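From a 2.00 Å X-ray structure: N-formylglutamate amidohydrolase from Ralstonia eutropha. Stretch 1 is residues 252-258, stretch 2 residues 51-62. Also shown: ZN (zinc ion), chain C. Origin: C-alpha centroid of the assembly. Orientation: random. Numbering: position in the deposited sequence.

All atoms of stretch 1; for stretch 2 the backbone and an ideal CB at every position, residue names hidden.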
ATOM      1  N   ARG A 252      -2.502 -10.517   6.089  1.00 13.21           N
ATOM      2  CA  ARG A 252      -3.820 -11.163   6.144  1.00 10.69           C
ATOM      3  C   ARG A 252      -4.676 -10.474   7.252  1.00 10.42           C
ATOM      4  O   ARG A 252      -4.397 -10.524   8.438  1.00 13.16           O
ATOM      5  CB  ARG A 252      -3.655 -12.658   6.418  1.00 12.87           C
ATOM      6  CG  ARG A 252      -4.823 -13.565   6.075  1.00 13.53           C
ATOM      7  CD  ARG A 252      -4.386 -15.041   6.103  1.00 13.23           C
ATOM      8  NE  ARG A 252      -3.945 -15.513   7.423  1.00 17.47           N
ATOM      9  CZ  ARG A 252      -4.760 -16.071   8.319  1.00 18.98           C
ATOM     10  NH1 ARG A 252      -6.058 -16.180   8.077  1.00 20.04           N
ATOM     11  NH2 ARG A 252      -4.284 -16.509   9.466  1.00 19.72           N
ATOM     12  N   ARG A 253      -5.762  -9.867   6.828  1.00 14.13           N
ATOM     13  CA  ARG A 253      -6.626  -9.029   7.655  1.00 12.76           C
ATOM     14  C   ARG A 253      -7.160  -9.624   8.941  1.00 14.32           C
ATOM     15  O   ARG A 253      -7.207  -8.896   9.941  1.00 16.74           O
ATOM     16  CB  ARG A 253      -7.795  -8.491   6.794  1.00 10.54           C
ATOM     17  CG  ARG A 253      -7.389  -7.294   5.961  1.00 11.50           C
ATOM     18  CD  ARG A 253      -8.447  -6.972   4.900  1.00 11.89           C
ATOM     19  NE  ARG A 253      -7.983  -6.003   3.918  1.00 13.08           N
ATOM     20  CZ  ARG A 253      -8.671  -5.742   2.803  1.00  5.32           C
ATOM     21  NH1 ARG A 253      -9.821  -6.338   2.603  1.00 12.60           N
ATOM     22  NH2 ARG A 253      -8.228  -4.871   1.943  1.00  9.67           N
ATOM     23  N   PRO A 254      -7.557 -10.934   8.945  1.00 15.62           N
ATOM     24  CA  PRO A 254      -8.059 -11.576  10.169  1.00 16.89           C
ATOM     25  C   PRO A 254      -7.104 -11.488  11.327  1.00 14.38           C
ATOM     26  O   PRO A 254      -7.537 -11.487  12.474  1.00 14.02           O
ATOM     27  CB  PRO A 254      -8.307 -13.040   9.756  1.00 16.48           C
ATOM     28  CG  PRO A 254      -8.526 -13.008   8.381  1.00 18.40           C
ATOM     29  CD  PRO A 254      -7.620 -11.878   7.825  1.00 16.03           C
ATOM     30  N   LEU A 255      -5.820 -11.359  11.015  1.00 18.71           N
ATOM     31  CA  LEU A 255      -4.774 -11.172  12.021  1.00 16.41           C
ATOM     32  C   LEU A 255      -4.975  -9.966  12.937  1.00 15.43           C
ATOM     33  O   LEU A 255      -4.392  -9.910  14.002  1.00 18.00           O
ATOM     34  CB  LEU A 255      -3.411 -11.033  11.346  1.00 18.09           C
ATOM     35  CG  LEU A 255      -2.853 -12.252  10.603  1.00 19.26           C
ATOM     36  CD1 LEU A 255      -1.483 -11.913  10.063  1.00 19.69           C
ATOM     37  CD2 LEU A 255      -2.771 -13.427  11.522  1.00 19.52           C
ATOM     38  N   TYR A 256      -5.720  -8.962  12.495  1.00 16.42           N
ATOM     39  CA  TYR A 256      -5.856  -7.739  13.283  1.00 15.49           C
ATOM     40  C   TYR A 256      -7.234  -7.093  13.335  1.00 14.08           C
ATOM     41  O   TYR A 256      -7.482  -6.313  14.242  1.00 13.68           O
ATOM     42  CB  TYR A 256      -4.814  -6.707  12.813  1.00 16.62           C
ATOM     43  CG  TYR A 256      -5.068  -6.078  11.478  1.00 14.25           C
ATOM     44  CD1 TYR A 256      -4.566  -6.646  10.324  1.00 15.24           C
ATOM     45  CD2 TYR A 256      -5.781  -4.908  11.385  1.00 16.85           C
ATOM     46  CE1 TYR A 256      -4.762  -6.035   9.094  1.00 19.57           C
ATOM     47  CE2 TYR A 256      -6.019  -4.306  10.181  1.00 15.52           C
ATOM     48  CZ  TYR A 256      -5.488  -4.874   9.018  1.00  7.50           C
ATOM     49  OH  TYR A 256      -5.713  -4.250   7.810  1.00 16.60           O
HETATM   50  N   MSE A 257      -8.130  -7.434  12.407  1.00 11.97           N
HETATM   51  CA  MSE A 257      -9.467  -6.850  12.380  1.00 18.26           C
HETATM   52  C   MSE A 257     -10.519  -7.866  12.010  1.00 18.87           C
HETATM   53  O   MSE A 257     -10.212  -8.956  11.485  1.00 18.26           O
HETATM   54  CB  MSE A 257      -9.533  -5.688  11.392  1.00 15.72           C
HETATM   55  CG  MSE A 257      -9.086  -6.079  10.036  1.00 18.92           C
HETATM   56 SE   MSE A 257      -9.318  -4.720   8.645  0.75 20.64          SE
HETATM   57  CE  MSE A 257     -10.812  -5.410   7.647  1.00 16.01           C
ATOM     58  N   GLU A 258     -11.757  -7.474  12.269  1.00 18.13           N
ATOM     59  CA  GLU A 258     -12.931  -8.234  11.857  1.00 20.22           C
ATOM     60  C   GLU A 258     -13.375  -7.717  10.504  1.00 20.16           C
ATOM     61  O   GLU A 258     -13.758  -6.557  10.360  1.00 20.70           O
ATOM     62  CB  GLU A 258     -14.052  -8.091  12.878  1.00 21.63           C
ATOM     63  CG  GLU A 258     -13.713  -8.655  14.222  1.00 26.74           C
ATOM     64  CD  GLU A 258     -13.460 -10.153  14.150  1.00 40.10           C
ATOM     65  OE1 GLU A 258     -14.315 -10.856  13.556  1.00 47.37           O
ATOM     66  OE2 GLU A 258     -12.427 -10.626  14.673  1.00 34.09           O
ATOM     67  N   UNK A  51     -16.208   0.067   2.022  1.00 28.81           N
ATOM     68  CA  UNK A  51     -15.258  -0.184   3.082  1.00 28.91           C
ATOM     69  C   UNK A  51     -14.508  -1.520   2.862  1.00 31.81           C
ATOM     70  O   UNK A  51     -13.362  -1.668   3.336  1.00 31.79           O
ATOM     71  CB  UNK A  51     -15.980  -0.189   4.431  1.00 28.91           C
ATOM     72  N   UNK A  52     -15.124  -2.445   2.105  1.00 28.76           N
ATOM     73  CA  UNK A  52     -14.462  -3.656   1.602  1.00 27.09           C
ATOM     74  C   UNK A  52     -13.001  -3.498   1.204  1.00 27.27           C
ATOM     75  O   UNK A  52     -12.134  -4.042   1.882  1.00 29.82           O
ATOM     76  CB  UNK A  52     -15.235  -4.176   0.389  1.00 27.09           C
ATOM     77  N   UNK A  53     -12.731  -2.720   0.146  1.00 25.81           N
ATOM     78  CA  UNK A  53     -11.372  -2.468  -0.414  1.00 23.75           C
ATOM     79  C   UNK A  53     -10.392  -1.641   0.414  1.00 19.95           C
ATOM     80  O   UNK A  53      -9.280  -1.312  -0.054  1.00 19.92           O
ATOM     81  CB  UNK A  53     -11.530  -1.760  -1.761  1.00 23.75           C
ATOM     82  N   UNK A  54     -10.794  -1.259   1.631  1.00 17.13           N
ATOM     83  CA  UNK A  54      -9.918  -0.579   2.536  1.00 15.70           C
ATOM     84  C   UNK A  54      -8.925  -1.553   3.159  1.00 10.44           C
ATOM     85  O   UNK A  54      -9.306  -2.592   3.679  1.00  7.90           O
ATOM     86  CB  UNK A  54     -10.728   0.138   3.618  1.00 15.70           C
ATOM     87  N   UNK A  55      -7.670  -1.186   3.124  1.00 10.91           N
ATOM     88  CA  UNK A  55      -6.670  -1.775   4.000  1.00 11.30           C
ATOM     89  C   UNK A  55      -6.671  -1.061   5.381  1.00 10.12           C
ATOM     90  O   UNK A  55      -5.686  -0.414   5.759  1.00  9.15           O
ATOM     91  CB  UNK A  55      -5.289  -1.692   3.347  1.00 11.30           C
ATOM     92  N   UNK A  56      -7.773  -1.240   6.099  1.00  9.24           N
ATOM     93  CA  UNK A  56      -8.059  -0.478   7.332  1.00 12.70           C
ATOM     94  C   UNK A  56      -6.998  -0.723   8.419  1.00 14.31           C
ATOM     95  O   UNK A  56      -6.491  -1.858   8.594  1.00 12.64           O
ATOM     96  CB  UNK A  56      -9.441  -0.853   7.870  1.00 12.70           C
ATOM     97  N   UNK A  57      -6.667   0.373   9.117  1.00 14.20           N
ATOM     98  CA  UNK A  57      -5.718   0.415  10.241  1.00 14.21           C
ATOM     99  C   UNK A  57      -4.249   0.110   9.914  1.00 11.51           C
ATOM    100  O   UNK A  57      -3.450   0.064  10.820  1.00  8.78           O
ATOM    101  CB  UNK A  57      -6.184  -0.581  11.305  1.00 14.21           C
ATOM    102  N   UNK A  58      -3.910  -0.124   8.641  1.00 16.00           N
ATOM    103  CA  UNK A  58      -2.532  -0.545   8.268  1.00 16.39           C
ATOM    104  C   UNK A  58      -1.513   0.489   8.644  1.00 15.45           C
ATOM    105  O   UNK A  58      -0.406   0.183   9.095  1.00 11.79           O
ATOM    106  CB  UNK A  58      -2.432  -0.821   6.766  1.00 16.39           C
ATOM    107  N   UNK A  59      -1.924   1.731   8.561  1.00 18.09           N
ATOM    108  CA  UNK A  59      -1.054   2.804   9.036  1.00 20.25           C
ATOM    109  C   UNK A  59      -0.783   2.779  10.548  1.00 18.49           C
ATOM    110  O   UNK A  59       0.343   3.046  10.957  1.00 16.88           O
ATOM    111  CB  UNK A  59      -1.674   4.152   8.661  1.00 20.25           C
ATOM    112  N   UNK A  60      -1.789   2.433  11.357  1.00 19.18           N
ATOM    113  CA  UNK A  60      -1.629   2.335  12.839  1.00 16.89           C
ATOM    114  C   UNK A  60      -0.823   1.085  13.207  1.00 16.25           C
ATOM    115  O   UNK A  60      -0.083   1.101  14.191  1.00 14.14           O
ATOM    116  CB  UNK A  60      -2.992   2.295  13.532  1.00 16.89           C
ATOM    117  N   UNK A  61      -0.939   0.014  12.398  1.00 14.68           N
ATOM    118  CA  UNK A  61      -0.159  -1.229  12.616  1.00 14.50           C
ATOM    119  C   UNK A  61       1.324  -0.929  12.527  1.00 15.69           C
ATOM    120  O   UNK A  61       2.110  -1.442  13.319  1.00 12.97           O
ATOM    121  CB  UNK A  61      -0.537  -2.306  11.597  1.00 14.50           C
ATOM    122  N   UNK A  62       1.680  -0.047  11.592  1.00 16.74           N
ATOM    123  CA  UNK A  62       3.078   0.335  11.425  1.00 16.91           C
ATOM    124  C   UNK A  62       3.470   1.648  12.063  1.00 14.01           C
ATOM    125  O   UNK A  62       4.436   2.296  11.616  1.00 14.75           O
ATOM    126  CB  UNK A  62       3.406   0.403   9.932  1.00 16.91           C
TER
HETATM  127 ZN    ZN C 400      -3.606  -2.567  -0.346  1.00 27.23          ZN

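At position 51, phi/psi of -47/-24 begins a 3-10 segment and the ideal CB has no stretch 1 atom within 5.5 Å, so almost any side chain would suit. The residue is Arg51.

Positions 52 and 53 have ideal CB atoms pointing away. What meets stretch 1 at 52 is backbone: Arg253 NH1 lies 3.3 Å from the carbonyl O. Stretch 1 leaves the side chain open at both sites, and many residues would do; the deposited ones are Gly52 and Gly53.

Position 54 points sideways with nothing near its CB, so stretch 1 selects little. The deposited Glu54 turns inward on its own stretch: its OE2 forms a charge-only salt bridge with Arg51 NH1 at 2.7 Å. Its backbone O sits over one face of the Arg253 guanidinium, 3.1 Å from NH2, at a poor angle.

At position 55 the CB points away, yet lies 4.6 Å from Arg253 NH2, and the zinc is nearby. A guanidinium and a metal both favour an acidic chain; Asp or Glu could be considered. It is Asp55. With chi1 at -60° (m), its end nevertheless comes nearer to stretch 1: OD1 accepts a hydrogen bond from Arg253 NH2 at 3.0 Å (142°), within a salt bridge at the guanidinium edge, while OD2 binds ZN at 2.1 Å.

Position 56 runs sideways, its ideal CB 3.9 Å from Met257 SE, which suits a small or medium side chain. Its carbonyl O accepts a hydrogen bond from Tyr256 OH at 2.6 Å, whatever the side chain. Thr56 places CB 4.0 Å from Met257 SE, and its OG1 donates to Glu54 OE1 at 2.7 Å.

Position 57 has a positive phi (66/2) in a type II turn, where Gly or Asn is commonest. Its CB points toward stretch 1, 3.9 Å from Tyr256 CE2, so a side chain must run alongside the tyrosine; several polar or aromatic types could. His57, at the N-cap position, packs its ring edge near Met257: His57 CD2 lies 4.4 Å from Met257 CB.

At position 58 the ideal CB is 4.9 Å from Tyr256 OH; a compact aliphatic fits. Val58 brings CG2 to 3.6 Å from that OH.

Positions 59 and 60 are helical and out of reach, hence permissive: Asp59 and Ala60.

Position 61 points toward stretch 1, but its CB is beyond 5.5 Å, so Leu or Met could reach the tyrosine. Leu61 does: CD1 lies 3.7 Å from the Tyr256 ring centroid, 10° off the normal, a CH-pi contact.

Position 62 is unconstrained here; it is Trp62.

Stretch 2, residues 51-62: RGGEDTHVDALW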
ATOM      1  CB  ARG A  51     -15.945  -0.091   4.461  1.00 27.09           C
ATOM      2  CG  ARG A  51     -16.333   1.364   4.802  1.00 26.15           C
ATOM      3  CD  ARG A  51     -16.804   1.528   6.220  1.00 29.52           C
ATOM      4  NE  ARG A  51     -15.837   1.011   7.220  1.00 39.82           N
ATOM      5  CZ  ARG A  51     -14.734   1.649   7.617  1.00 31.41           C
ATOM      6  NH1 ARG A  51     -14.432   2.830   7.108  1.00 42.80           N
ATOM      7  NH2 ARG A  51     -13.913   1.108   8.497  1.00 24.14           N
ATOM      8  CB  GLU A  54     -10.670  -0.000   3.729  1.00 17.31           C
ATOM      9  CG  GLU A  54     -11.665   1.021   3.498  1.00 19.76           C
ATOM     10  CD  GLU A  54     -12.328   1.443   4.797  1.00 18.11           C
ATOM     11  OE1 GLU A  54     -12.000   0.895   5.878  1.00 17.19           O
ATOM     12  OE2 GLU A  54     -13.173   2.334   4.717  1.00 22.70           O
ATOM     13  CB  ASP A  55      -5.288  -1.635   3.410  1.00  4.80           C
ATOM     14  CG  ASP A  55      -5.153  -2.294   2.097  1.00 18.37           C
ATOM     15  OD1 ASP A  55      -6.189  -2.667   1.466  1.00 12.45           O
ATOM     16  OD2 ASP A  55      -3.986  -2.332   1.684  1.00 15.41           O
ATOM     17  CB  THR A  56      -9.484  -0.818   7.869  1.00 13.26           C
ATOM     18  OG1 THR A  56     -10.337  -1.049   6.761  1.00 16.23           O
ATOM     19  CG2 THR A  56     -10.072   0.282   8.760  1.00  9.08           C
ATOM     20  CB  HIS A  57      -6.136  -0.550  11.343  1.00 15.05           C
ATOM     21  CG  HIS A  57      -7.566  -0.458  11.739  1.00  7.85           C
ATOM     22  ND1 HIS A  57      -8.140   0.717  12.173  1.00 13.89           N
ATOM     23  CD2 HIS A  57      -8.534  -1.404  11.808  1.00 13.02           C
ATOM     24  CE1 HIS A  57      -9.420   0.502  12.442  1.00 19.22           C
ATOM     25  NE2 HIS A  57      -9.679  -0.779  12.248  1.00 16.05           N
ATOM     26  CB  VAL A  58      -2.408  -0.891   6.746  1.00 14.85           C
ATOM     27  CG1 VAL A  58      -0.965  -0.884   6.310  1.00  9.45           C
ATOM     28  CG2 VAL A  58      -3.040  -2.261   6.534  1.00 10.19           C
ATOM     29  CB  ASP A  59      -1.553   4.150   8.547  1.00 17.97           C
ATOM     30  CG  ASP A  59      -2.838   4.556   9.171  1.00 22.46           C
ATOM     31  OD1 ASP A  59      -3.792   3.738   9.268  1.00 20.50           O
ATOM     32  OD2 ASP A  59      -2.885   5.738   9.565  1.00 40.29           O
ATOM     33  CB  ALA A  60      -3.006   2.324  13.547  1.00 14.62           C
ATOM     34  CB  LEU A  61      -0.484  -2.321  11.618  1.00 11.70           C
ATOM     35  CG  LEU A  61      -1.781  -3.155  11.781  1.00  9.74           C
ATOM     36  CD1 LEU A  61      -1.914  -4.071  10.572  1.00 11.51           C
ATOM     37  CD2 LEU A  61      -1.764  -3.926  13.098  1.00  5.78           C
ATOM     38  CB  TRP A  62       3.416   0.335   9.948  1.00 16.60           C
ATOM     39  CG  TRP A  62       3.324  -1.016   9.253  1.00 10.43           C
ATOM     40  CD1 TRP A  62       2.215  -1.548   8.647  1.00 13.61           C
ATOM     41  CD2 TRP A  62       4.396  -1.950   9.000  1.00 19.70           C
ATOM     42  NE1 TRP A  62       2.523  -2.759   8.056  1.00 15.49           N
ATOM     43  CE2 TRP A  62       3.855  -3.013   8.235  1.00 11.74           C
ATOM     44  CE3 TRP A  62       5.755  -1.990   9.340  1.00 15.55           C
ATOM     45  CZ2 TRP A  62       4.620  -4.114   7.827  1.00 12.32           C
ATOM     46  CZ3 TRP A  62       6.527  -3.116   8.934  1.00 13.46           C
ATOM     47  CH2 TRP A  62       5.948  -4.134   8.182  1.00 14.80           C
TER
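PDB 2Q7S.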